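Local coordinates for ABC transporter binding protein AcbH (Actinoplanes, PDB 3OO8) that binds beta-D-galactopyranose exclusively, as the extracellular solute receptor of an ABC transporter, at residues Ile30-Asn35 with Lys316-Tyr321. The protein carries 2 engineered substitutions. Sequence-based numbering, arbitrary orientation.
Sequences ITFGSN and KKVLQY
Val318, on the helix spanning 312-322, meets both Ile30 and Phe32 of the strand 30-34, and its two methyls divide the work. CG2 takes Ile30: the two side chains reach for one another tip to tip, with Ile30 CD1 3.8 Å from Val318 CG2 and 4.1 Å from Val318 CB. Ile30 CG1 sits between the backbone N and the carbonyl carbon (chi1 68°), and the extended second torsion (159°) then carries CD1 out to the helix. The other methyl, CG1, lies anti to the backbone N of Val318 and turns to Phe32, arriving at the ring edge, near the ring plane, with Val318 CG1 4.4 Å from Phe32 CE1. That second touch is loose, and everything across the interface is apolar.

Ile30 and Phe32 can share one partner because alternate residues of a strand point to the same side of the sheet. The Phe32 ring is further held by Phe45, which it meets edge-to-face, and by Phe303, whose plane stands at about 85° to it. Leu85 of the neighbouring strand 85-89 touches Ile30, Phe32, Val318 and Leu319, adding to an interface whose three contacting residues are all buried. Beyond the strand, Asn35 ND2 hydrogen-bonds to OE1 of Gln71, a galactose-binding residue, but the Phe32 side chain is about 11 Å from that of Gln71, so this packing lies outside the sugar site. A helix laid by its apolar side on strands 30-34 and 85-89, with 60-64 the other parallel neighbour of 30-34, is the alpha/beta layering expected of a lobe in a class 2 solute-binding protein.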
loop_
_atom_site.group_PDB
_atom_site.type_symbol
_atom_site.label_atom_id
_atom_site.label_comp_id
_atom_site.label_asym_id
_atom_site.label_seq_id
_atom_site.Cartn_x
_atom_site.Cartn_y
_atom_site.Cartn_z
ATOM N N ILE A 30 -25.359 8.466 14.074
ATOM C CA ILE A 30 -23.974 8.221 14.480
ATOM C C ILE A 30 -23.061 9.387 14.135
ATOM O O ILE A 30 -23.389 10.193 13.282
ATOM C CB ILE A 30 -23.422 6.906 13.873
ATOM C CG1 ILE A 30 -23.260 7.005 12.354
ATOM C CG2 ILE A 30 -24.321 5.736 14.236
ATOM C CD1 ILE A 30 -22.277 5.968 11.740
ATOM N N THR A 31 -21.910 9.476 14.803
ATOM C CA THR A 31 -20.871 10.386 14.365
ATOM C C THR A 31 -19.763 9.591 13.679
ATOM O O THR A 31 -19.566 8.407 13.946
ATOM C CB THR A 31 -20.302 11.199 15.538
ATOM O OG1 THR A 31 -19.884 10.310 16.584
ATOM C CG2 THR A 31 -21.392 12.158 16.060
ATOM N N PHE A 32 -19.031 10.272 12.802
ATOM C CA PHE A 32 -18.015 9.602 12.009
ATOM C C PHE A 32 -16.762 10.455 12.013
ATOM O O PHE A 32 -16.766 11.581 11.526
ATOM C CB PHE A 32 -18.488 9.434 10.552
ATOM C CG PHE A 32 -17.998 8.174 9.911
ATOM C CD1 PHE A 32 -18.885 7.323 9.282
ATOM C CD2 PHE A 32 -16.635 7.867 9.903
ATOM C CE1 PHE A 32 -18.442 6.142 8.694
ATOM C CE2 PHE A 32 -16.180 6.682 9.300
ATOM C CZ PHE A 32 -17.110 5.809 8.712
ATOM N N GLY A 33 -15.682 9.915 12.566
ATOM C CA GLY A 33 -14.405 10.622 12.573
ATOM C C GLY A 33 -13.736 10.388 11.246
ATOM O O GLY A 33 -13.469 9.235 10.882
ATOM N N SER A 34 -13.482 11.470 10.511
ATOM C CA SER A 34 -12.928 11.369 9.182
ATOM C C SER A 34 -11.649 12.160 8.942
ATOM O O SER A 34 -11.597 13.358 9.204
ATOM C CB SER A 34 -13.988 11.787 8.150
ATOM O OG SER A 34 -13.434 11.858 6.844
ATOM N N ASN A 35 -10.639 11.483 8.414
ATOM C CA ASN A 35 -9.384 12.102 8.005
ATOM C C ASN A 35 -9.412 12.510 6.534
ATOM O O ASN A 35 -8.381 12.880 5.957
ATOM C CB ASN A 35 -8.216 11.158 8.339
ATOM C CG ASN A 35 -8.256 9.863 7.512
ATOM O OD1 ASN A 35 -9.033 9.768 6.573
ATOM N ND2 ASN A 35 -7.378 8.897 7.822
ATOM N N LYS A 316 -22.571 -0.382 13.186
ATOM C CA LYS A 316 -22.392 -1.633 12.467
ATOM C C LYS A 316 -23.239 -1.699 11.204
ATOM O O LYS A 316 -22.817 -2.281 10.222
ATOM C CB LYS A 316 -22.673 -2.831 13.388
ATOM C CG LYS A 316 -21.564 -3.084 14.384
ATOM C CD LYS A 316 -21.969 -4.182 15.393
ATOM C CE LYS A 316 -20.848 -4.470 16.367
ATOM N NZ LYS A 316 -21.319 -5.500 17.383
ATOM N N LYS A 317 -24.427 -1.092 11.207
ATOM C CA LYS A 317 -25.251 -1.118 9.996
ATOM C C LYS A 317 -24.577 -0.310 8.907
ATOM O O LYS A 317 -24.598 -0.696 7.746
ATOM C CB LYS A 317 -26.648 -0.525 10.232
ATOM C CG LYS A 317 -27.541 -1.360 11.150
ATOM C CD LYS A 317 -29.001 -0.871 11.061
ATOM C CE LYS A 317 -29.576 -1.033 9.644
ATOM N NZ LYS A 317 -31.045 -0.731 9.501
ATOM N N VAL A 318 -23.965 0.801 9.314
ATOM C CA VAL A 318 -23.268 1.674 8.364
ATOM C C VAL A 318 -22.049 0.916 7.822
ATOM O O VAL A 318 -21.756 0.964 6.624
ATOM C CB VAL A 318 -22.937 3.060 8.957
ATOM C CG1 VAL A 318 -22.088 3.880 7.956
ATOM C CG2 VAL A 318 -24.222 3.850 9.222
ATOM N N LEU A 319 -21.316 0.217 8.689
ATOM C CA LEU A 319 -20.198 -0.590 8.193
ATOM C C LEU A 319 -20.638 -1.660 7.191
ATOM O O LEU A 319 -19.933 -1.931 6.225
ATOM C CB LEU A 319 -19.443 -1.243 9.353
ATOM C CG LEU A 319 -18.558 -0.350 10.233
ATOM C CD1 LEU A 319 -17.985 -1.149 11.430
ATOM C CD2 LEU A 319 -17.404 0.337 9.455
ATOM N N GLN A 320 -21.771 -2.323 7.447
ATOM C CA GLN A 320 -22.290 -3.295 6.490
ATOM C C GLN A 320 -22.491 -2.670 5.121
ATOM O O GLN A 320 -22.167 -3.288 4.117
ATOM C CB GLN A 320 -23.589 -3.919 7.007
ATOM C CG GLN A 320 -23.293 -4.803 8.162
ATOM C CD GLN A 320 -24.532 -5.355 8.857
ATOM O OE1 GLN A 320 -25.650 -5.190 8.381
ATOM N NE2 GLN A 320 -24.327 -6.027 9.980
ATOM N N TYR A 321 -23.015 -1.452 5.090
ATOM C CA TYR A 321 -23.195 -0.735 3.829
ATOM C C TYR A 321 -21.857 -0.414 3.181
ATOM O O TYR A 321 -21.685 -0.551 1.945
ATOM C CB TYR A 321 -24.043 0.534 4.049
ATOM C CG TYR A 321 -24.071 1.392 2.799
ATOM C CD1 TYR A 321 -25.003 1.143 1.788
ATOM C CD2 TYR A 321 -23.125 2.365 2.595
ATOM C CE1 TYR A 321 -24.978 1.869 0.623
ATOM C CE2 TYR A 321 -23.118 3.100 1.462
ATOM C CZ TYR A 321 -24.017 2.842 0.482
ATOM O OH TYR A 321 -23.938 3.620 -0.658
#